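PDB 4BMD: S-M checkpoint control protein rad4 from Schizosaccharomyces pombe, which is essential for DNA replication and for the checkpoint that couples S phase to mitosis, engaging both phosphorylated sites of a crb2 dimer at once. Local coordinates for residues 105-110 and 176-181; 112-117 and 123-128. All blocks are in the same frame, centred on the assembly; numbering follows the deposited sequence.

Contact 1: residues 105-110 and 176-181; sequences PYFNGL and VAWLWN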
ATOM      1  N   PRO A 105       0.556  -5.630  16.363  1.00 35.32           N
ATOM      2  CA  PRO A 105       1.467  -6.267  17.326  1.00 34.37           C
ATOM      3  C   PRO A 105       2.424  -7.263  16.675  1.00 36.45           C
ATOM      4  O   PRO A 105       3.448  -7.605  17.264  1.00 34.91           O
ATOM      5  CB  PRO A 105       0.516  -7.009  18.272  1.00 27.63           C
ATOM      6  CG  PRO A 105      -0.794  -6.325  18.117  1.00 41.82           C
ATOM      7  CD  PRO A 105      -0.854  -5.915  16.684  1.00 33.09           C
ATOM      8  N   TYR A 106       2.091  -7.717  15.471  1.00 36.89           N
ATOM      9  CA  TYR A 106       2.922  -8.679  14.759  1.00 32.59           C
ATOM     10  C   TYR A 106       4.086  -8.017  14.020  1.00 32.86           C
ATOM     11  O   TYR A 106       5.173  -8.586  13.934  1.00 32.72           O
ATOM     12  CB  TYR A 106       2.073  -9.496  13.786  1.00 28.75           C
ATOM     13  CG  TYR A 106       1.079 -10.415  14.459  1.00 34.63           C
ATOM     14  CD1 TYR A 106       1.453 -11.686  14.877  1.00 41.47           C
ATOM     15  CD2 TYR A 106      -0.233 -10.014  14.672  1.00 31.17           C
ATOM     16  CE1 TYR A 106       0.549 -12.532  15.490  1.00 37.50           C
ATOM     17  CE2 TYR A 106      -1.145 -10.855  15.285  1.00 46.59           C
ATOM     18  CZ  TYR A 106      -0.747 -12.111  15.691  1.00 44.74           C
ATOM     19  OH  TYR A 106      -1.650 -12.953  16.302  1.00 54.33           O
ATOM     20  N   PHE A 107       3.856  -6.821  13.487  1.00 28.95           N
ATOM     21  CA  PHE A 107       4.903  -6.090  12.775  1.00 32.13           C
ATOM     22  C   PHE A 107       5.771  -5.273  13.724  1.00 36.34           C
ATOM     23  O   PHE A 107       6.836  -4.791  13.340  1.00 33.49           O
ATOM     24  CB  PHE A 107       4.303  -5.168  11.711  1.00 28.48           C
ATOM     25  CG  PHE A 107       3.840  -5.884  10.475  1.00 30.74           C
ATOM     26  CD1 PHE A 107       4.728  -6.169   9.451  1.00 30.37           C
ATOM     27  CD2 PHE A 107       2.516  -6.262  10.332  1.00 29.79           C
ATOM     28  CE1 PHE A 107       4.308  -6.824   8.310  1.00 23.06           C
ATOM     29  CE2 PHE A 107       2.088  -6.916   9.193  1.00 26.66           C
ATOM     30  CZ  PHE A 107       2.985  -7.199   8.181  1.00 32.28           C
ATOM     31  N   ASN A 108       5.307  -5.116  14.960  1.00 41.11           N
ATOM     32  CA  ASN A 108       6.023  -4.327  15.958  1.00 34.92           C
ATOM     33  C   ASN A 108       7.421  -4.856  16.252  1.00 38.50           C
ATOM     34  O   ASN A 108       7.608  -6.047  16.503  1.00 45.47           O
ATOM     35  CB  ASN A 108       5.214  -4.245  17.253  1.00 43.43           C
ATOM     36  CG  ASN A 108       4.720  -2.843  17.541  1.00 54.91           C
ATOM     37  OD1 ASN A 108       3.625  -2.462  17.128  1.00 56.49           O
ATOM     38  ND2 ASN A 108       5.530  -2.066  18.250  1.00 63.75           N
ATOM     39  N   GLY A 109       8.403  -3.960  16.217  1.00 36.29           N
ATOM     40  CA  GLY A 109       9.778  -4.321  16.511  1.00 39.29           C
ATOM     41  C   GLY A 109      10.547  -4.791  15.292  1.00 41.80           C
ATOM     42  O   GLY A 109      11.771  -4.907  15.327  1.00 42.06           O
ATOM     43  N   LEU A 110       9.828  -5.063  14.209  1.00 43.14           N
ATOM     44  CA  LEU A 110      10.453  -5.548  12.985  1.00 30.12           C
ATOM     45  C   LEU A 110      11.103  -4.425  12.187  1.00 26.79           C
ATOM     46  O   LEU A 110      10.442  -3.469  11.785  1.00 30.94           O
ATOM     47  CB  LEU A 110       9.437  -6.283  12.108  1.00 24.47           C
ATOM     48  CG  LEU A 110       8.858  -7.590  12.656  1.00 41.27           C
ATOM     49  CD1 LEU A 110       7.898  -8.204  11.651  1.00 27.39           C
ATOM     50  CD2 LEU A 110       9.970  -8.568  13.007  1.00 30.96           C
ATOM     51  N   VAL A 176       8.455 -10.561  -1.632  1.00 28.70           N
ATOM     52  CA  VAL A 176       7.381  -9.628  -1.302  1.00 26.91           C
ATOM     53  C   VAL A 176       6.003 -10.296  -1.250  1.00 25.85           C
ATOM     54  O   VAL A 176       5.096  -9.806  -0.574  1.00 25.21           O
ATOM     55  CB  VAL A 176       7.354  -8.427  -2.281  1.00 22.68           C
ATOM     56  CG1 VAL A 176       6.899  -8.870  -3.663  1.00 27.59           C
ATOM     57  CG2 VAL A 176       6.464  -7.313  -1.748  1.00 20.00           C
ATOM     58  N   ALA A 177       5.856 -11.419  -1.952  1.00 25.53           N
ATOM     59  CA  ALA A 177       4.589 -12.151  -1.975  1.00 33.32           C
ATOM     60  C   ALA A 177       4.102 -12.465  -0.563  1.00 31.28           C
ATOM     61  O   ALA A 177       2.902 -12.455  -0.293  1.00 29.96           O
ATOM     62  CB  ALA A 177       4.726 -13.431  -2.787  1.00 22.33           C
ATOM     63  N   TRP A 178       5.049 -12.730   0.330  1.00 21.76           N
ATOM     64  CA  TRP A 178       4.755 -12.937   1.742  1.00 24.25           C
ATOM     65  C   TRP A 178       3.966 -11.770   2.330  1.00 33.05           C
ATOM     66  O   TRP A 178       2.994 -11.972   3.059  1.00 34.13           O
ATOM     67  CB  TRP A 178       6.056 -13.137   2.518  1.00 21.52           C
ATOM     68  CG  TRP A 178       5.905 -13.029   4.002  1.00 27.57           C
ATOM     69  CD1 TRP A 178       5.393 -13.971   4.844  1.00 24.64           C
ATOM     70  CD2 TRP A 178       6.284 -11.919   4.824  1.00 27.89           C
ATOM     71  NE1 TRP A 178       5.424 -13.516   6.139  1.00 28.93           N
ATOM     72  CE2 TRP A 178       5.967 -12.258   6.155  1.00 30.30           C
ATOM     73  CE3 TRP A 178       6.858 -10.672   4.565  1.00 20.97           C
ATOM     74  CZ2 TRP A 178       6.204 -11.395   7.222  1.00 27.70           C
ATOM     75  CZ3 TRP A 178       7.091  -9.815   5.628  1.00 25.56           C
ATOM     76  CH2 TRP A 178       6.765 -10.181   6.938  1.00 24.43           C
ATOM     77  N   LEU A 179       4.379 -10.549   2.005  1.00 29.08           N
ATOM     78  CA  LEU A 179       3.704  -9.365   2.522  1.00 23.59           C
ATOM     79  C   LEU A 179       2.351  -9.141   1.855  1.00 28.69           C
ATOM     80  O   LEU A 179       1.383  -8.773   2.521  1.00 30.48           O
ATOM     81  CB  LEU A 179       4.578  -8.120   2.367  1.00 30.13           C
ATOM     82  CG  LEU A 179       3.926  -6.828   2.864  1.00 29.30           C
ATOM     83  CD1 LEU A 179       3.597  -6.924   4.350  1.00 23.37           C
ATOM     84  CD2 LEU A 179       4.810  -5.629   2.583  1.00 27.59           C
ATOM     85  N   TRP A 180       2.283  -9.357   0.543  1.00 24.29           N
ATOM     86  CA  TRP A 180       1.018  -9.215  -0.171  1.00 25.81           C
ATOM     87  C   TRP A 180      -0.012 -10.209   0.357  1.00 27.73           C
ATOM     88  O   TRP A 180      -1.197  -9.890   0.459  1.00 31.02           O
ATOM     89  CB  TRP A 180       1.194  -9.398  -1.683  1.00 27.13           C
ATOM     90  CG  TRP A 180       2.120  -8.414  -2.355  1.00 31.22           C
ATOM     91  CD1 TRP A 180       3.086  -8.708  -3.276  1.00 34.39           C
ATOM     92  CD2 TRP A 180       2.165  -6.990  -2.172  1.00 29.55           C
ATOM     93  NE1 TRP A 180       3.726  -7.560  -3.677  1.00 31.30           N
ATOM     94  CE2 TRP A 180       3.181  -6.493  -3.013  1.00 33.36           C
ATOM     95  CE3 TRP A 180       1.448  -6.087  -1.379  1.00 33.52           C
ATOM     96  CZ2 TRP A 180       3.498  -5.136  -3.081  1.00 37.63           C
ATOM     97  CZ3 TRP A 180       1.765  -4.741  -1.448  1.00 30.71           C
ATOM     98  CH2 TRP A 180       2.781  -4.279  -2.294  1.00 31.09           C
ATOM     99  N   ASN A 181       0.446 -11.411   0.693  1.00 21.90           N
ATOM    100  CA  ASN A 181      -0.430 -12.433   1.255  1.00 25.48           C
ATOM    101  C   ASN A 181      -0.999 -12.014   2.605  1.00 26.57           C
ATOM    102  O   ASN A 181      -2.158 -12.284   2.908  1.00 26.81           O
ATOM    103  CB  ASN A 181       0.303 -13.769   1.388  1.00 27.29           C
ATOM    104  CG  ASN A 181       0.648 -14.379   0.045  1.00 29.35           C
ATOM    105  OD1 ASN A 181      -0.025 -14.129  -0.956  1.00 32.90           O
ATOM    106  ND2 ASN A 181       1.704 -15.186   0.015  1.00 24.24           N
TER
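Phe107 meets Leu179 and Trp178 in the fourth BRCT repeat, where the short helix 104-107 that precedes the first strand of the repeat faces helix 177-185, its last helix. The pair illustrates how two helices can be joined by long side chains alone: the nearest CA atoms, those of Phe107 and Leu179, lie 10.8 Å apart, and no hydrogen bond crosses the gap. Phe107 covers about half the distance, and Leu179 meets it from the other side. With CG anti to its carbonyl carbon (chi1 -76°), the ring reaches out from the helix end, and its far atoms CE1 and CZ do the touching. Leu179 answers with one methyl, CD1, which a CG anti to the backbone N (chi1 179°) carries forward to approach obliquely. The six-membered part of Trp178 adds a looser approach, Phe107 CE1 to CH2 of the indole being 4.4 Å. The indole is held at its polar side, NE1 donating to the carbonyl of Ile189, while Phe188 packs edge-to-face with Phe107. Just past the helix, a type II turn from Phe107 to Leu110 leads into the sheet. Leu179 CD1 lies 3.9 Å from CZ and 4.0 Å from CE1 of Phe107.

Contact 2: residues 112-117 and 123-128; sequences IHLTGF and SHLKKA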
ATOM      1  N   ILE A 112      12.677  -3.389   8.768  1.00 30.56           N
ATOM      2  CA  ILE A 112      12.610  -3.850   7.385  1.00 27.86           C
ATOM      3  C   ILE A 112      13.281  -2.896   6.401  1.00 27.93           C
ATOM      4  O   ILE A 112      13.071  -1.684   6.453  1.00 24.84           O
ATOM      5  CB  ILE A 112      11.143  -4.064   6.943  1.00 28.88           C
ATOM      6  CG1 ILE A 112      10.392  -4.921   7.964  1.00 27.18           C
ATOM      7  CG2 ILE A 112      11.079  -4.698   5.560  1.00 29.21           C
ATOM      8  CD1 ILE A 112       8.946  -5.185   7.597  1.00 30.47           C
ATOM      9  N   HIS A 113      14.090  -3.455   5.504  1.00 24.32           N
ATOM     10  CA  HIS A 113      14.664  -2.692   4.404  1.00 17.72           C
ATOM     11  C   HIS A 113      14.135  -3.223   3.076  1.00 21.82           C
ATOM     12  O   HIS A 113      14.067  -4.434   2.867  1.00 26.96           O
ATOM     13  CB  HIS A 113      16.193  -2.759   4.426  1.00 20.40           C
ATOM     14  CG  HIS A 113      16.839  -2.077   3.262  1.00 22.10           C
ATOM     15  ND1 HIS A 113      16.754  -0.717   3.054  1.00 19.58           N
ATOM     16  CD2 HIS A 113      17.567  -2.569   2.231  1.00 23.66           C
ATOM     17  CE1 HIS A 113      17.408  -0.399   1.950  1.00 26.78           C
ATOM     18  NE2 HIS A 113      17.910  -1.506   1.431  1.00 20.84           N
ATOM     19  N   LEU A 114      13.765  -2.311   2.181  1.00 18.05           N
ATOM     20  CA  LEU A 114      13.151  -2.684   0.911  1.00 20.51           C
ATOM     21  C   LEU A 114      14.139  -2.588  -0.249  1.00 28.24           C
ATOM     22  O   LEU A 114      14.950  -1.665  -0.309  1.00 38.35           O
ATOM     23  CB  LEU A 114      11.943  -1.787   0.630  1.00 20.12           C
ATOM     24  CG  LEU A 114      10.929  -1.642   1.764  1.00 25.36           C
ATOM     25  CD1 LEU A 114       9.854  -0.623   1.406  1.00 30.08           C
ATOM     26  CD2 LEU A 114      10.305  -2.986   2.095  1.00 24.60           C
ATOM     27  N   THR A 115      14.058  -3.541  -1.173  1.00 20.20           N
ATOM     28  CA  THR A 115      14.906  -3.526  -2.360  1.00 26.15           C
ATOM     29  C   THR A 115      14.143  -4.007  -3.597  1.00 30.74           C
ATOM     30  O   THR A 115      13.395  -4.983  -3.537  1.00 32.09           O
ATOM     31  CB  THR A 115      16.191  -4.366  -2.159  1.00 24.36           C
ATOM     32  OG1 THR A 115      16.985  -4.329  -3.352  1.00 34.13           O
ATOM     33  CG2 THR A 115      15.850  -5.814  -1.826  1.00 24.43           C
ATOM     34  N   GLY A 116      14.326  -3.305  -4.712  1.00 28.06           N
ATOM     35  CA  GLY A 116      13.668  -3.666  -5.955  1.00 26.82           C
ATOM     36  C   GLY A 116      12.406  -2.867  -6.231  1.00 31.04           C
ATOM     37  O   GLY A 116      11.776  -3.037  -7.273  1.00 29.25           O
ATOM     38  N   PHE A 117      12.036  -1.998  -5.295  1.00 26.00           N
ATOM     39  CA  PHE A 117      10.851  -1.161  -5.451  1.00 35.76           C
ATOM     40  C   PHE A 117      11.236   0.249  -5.890  1.00 42.86           C
ATOM     41  O   PHE A 117      12.254   0.787  -5.456  1.00 45.10           O
ATOM     42  CB  PHE A 117      10.060  -1.099  -4.143  1.00 26.82           C
ATOM     43  CG  PHE A 117       9.638  -2.444  -3.623  1.00 27.62           C
ATOM     44  CD1 PHE A 117       8.467  -3.037  -4.065  1.00 30.76           C
ATOM     45  CD2 PHE A 117      10.411  -3.113  -2.688  1.00 31.38           C
ATOM     46  CE1 PHE A 117       8.076  -4.274  -3.587  1.00 31.47           C
ATOM     47  CE2 PHE A 117      10.026  -4.350  -2.207  1.00 25.81           C
ATOM     48  CZ  PHE A 117       8.857  -4.929  -2.656  1.00 24.31           C
ATOM     49  N   SER A 123       7.074   4.265  -2.219  1.00 37.55           N
ATOM     50  CA  SER A 123       6.565   5.259  -1.283  1.00 39.70           C
ATOM     51  C   SER A 123       5.354   4.742  -0.512  1.00 33.02           C
ATOM     52  O   SER A 123       5.276   4.889   0.707  1.00 35.49           O
ATOM     53  CB  SER A 123       6.206   6.550  -2.019  1.00 40.06           C
ATOM     54  OG  SER A 123       5.744   7.539  -1.115  1.00 53.57           O
ATOM     55  N   HIS A 124       4.414   4.134  -1.229  1.00 30.91           N
ATOM     56  CA  HIS A 124       3.216   3.578  -0.610  1.00 31.34           C
ATOM     57  C   HIS A 124       3.545   2.389   0.286  1.00 38.70           C
ATOM     58  O   HIS A 124       2.917   2.192   1.327  1.00 35.83           O
ATOM     59  CB  HIS A 124       2.203   3.163  -1.679  1.00 34.82           C
ATOM     60  CG  HIS A 124       1.582   4.316  -2.405  1.00 44.21           C
ATOM     61  ND1 HIS A 124       1.097   4.212  -3.690  1.00 48.16           N
ATOM     62  CD2 HIS A 124       1.362   5.595  -2.021  1.00 31.53           C
ATOM     63  CE1 HIS A 124       0.609   5.380  -4.070  1.00 46.73           C
ATOM     64  NE2 HIS A 124       0.757   6.237  -3.074  1.00 42.11           N
ATOM     65  N   LEU A 125       4.534   1.599  -0.122  1.00 31.18           N
ATOM     66  CA  LEU A 125       4.931   0.421   0.641  1.00 27.77           C
ATOM     67  C   LEU A 125       5.549   0.804   1.982  1.00 29.91           C
ATOM     68  O   LEU A 125       5.296   0.153   2.996  1.00 37.09           O
ATOM     69  CB  LEU A 125       5.902  -0.443  -0.163  1.00 30.48           C
ATOM     70  CG  LEU A 125       6.186  -1.825   0.423  1.00 35.32           C
ATOM     71  CD1 LEU A 125       4.882  -2.564   0.665  1.00 37.71           C
ATOM     72  CD2 LEU A 125       7.088  -2.621  -0.502  1.00 33.36           C
ATOM     73  N   LYS A 126       6.360   1.858   1.982  1.00 33.74           N
ATOM     74  CA  LYS A 126       6.954   2.365   3.214  1.00 31.11           C
ATOM     75  C   LYS A 126       5.872   2.802   4.192  1.00 31.74           C
ATOM     76  O   LYS A 126       5.901   2.439   5.369  1.00 31.67           O
ATOM     77  CB  LYS A 126       7.884   3.546   2.925  1.00 36.09           C
ATOM     78  CG  LYS A 126       9.162   3.183   2.191  1.00 42.47           C
ATOM     79  CD  LYS A 126      10.044   4.409   2.006  1.00 48.34           C
ATOM     80  CE  LYS A 126      11.351   4.055   1.316  1.00 68.64           C
ATOM     81  NZ  LYS A 126      12.215   5.251   1.107  1.00 63.53           N
ATOM     82  N   LYS A 127       4.916   3.580   3.694  1.00 27.45           N
ATOM     83  CA  LYS A 127       3.830   4.092   4.521  1.00 34.43           C
ATOM     84  C   LYS A 127       2.947   2.959   5.026  1.00 27.58           C
ATOM     85  O   LYS A 127       2.487   2.981   6.169  1.00 30.69           O
ATOM     86  CB  LYS A 127       2.998   5.106   3.736  1.00 36.34           C
ATOM     87  CG  LYS A 127       3.785   6.330   3.295  1.00 44.36           C
ATOM     88  CD  LYS A 127       2.957   7.246   2.408  1.00 43.53           C
ATOM     89  CE  LYS A 127       3.747   8.487   2.021  1.00 51.44           C
ATOM     90  NZ  LYS A 127       2.995   9.360   1.079  1.00 78.79           N
ATOM     91  N   ALA A 128       2.718   1.969   4.170  1.00 29.14           N
ATOM     92  CA  ALA A 128       1.914   0.810   4.538  1.00 32.05           C
ATOM     93  C   ALA A 128       2.567   0.044   5.683  1.00 28.92           C
ATOM     94  O   ALA A 128       1.919  -0.262   6.681  1.00 32.90           O
ATOM     95  CB  ALA A 128       1.710  -0.098   3.338  1.00 29.88           C
TER
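Leu114, on strand 111-115, faces Lys126 on the helix with their CA atoms 8.3 Å apart, and beyond the strand end Phe117 faces Leu125 at a CA separation of 8.6 Å. Just after the strand, the positive phi of Gly116 (98°) breaks the strand's alternation, and Phe117, like Leu114, points toward the helix. A single methyl, CD2 of Leu125, is the hub of the interface. It sits over the centre of one face of the Phe117 ring, 3.6 Å from the centroid and 10° off the normal, a well-formed CH-pi contact. The same methyl meets Leu114 CD1 at 3.9 Å. Leu114 CD1 also rests against CG of Lys126, so the aliphatic root of the lysine covers the leucine while its fully extended chain carries NZ away to a salt bridge with Glu138. This is the first half of a beta-alpha-beta unit, strand 111-115 and helix 119-131 leading on to strand 135-137. Leu114 touches Leu122 and Leu129 of the same helix, and Leu148 of strand 146-149; the strand that bears it runs inside the parallel sheet, between strands 135-137 and 146-149.

In the fold
Both contacts lie in the core of BRCT 4, within a fragment holding BRCT3 and BRCT4; crb2 is bound through BRCT1,2. Their centres are about 12 Å apart. Along the chain, contact 1 joins the short helix before the first strand to the last helix, spanning contact 2, which follows segment 105-110 within 20 residues. The two meet directly: Val176 CG2 lies 3.5 Å from Phe117 CZ, and Leu179 CD2 packs at 3.6 Å on Leu125 CD1. Leu179 and Leu125 thus each serve two interfaces, using one methyl for each. Helices 119-131 and 177-185 are thereby packed side by side on one face of the four-stranded parallel sheet, as in BRCT domains generally, in one continuous apolar core.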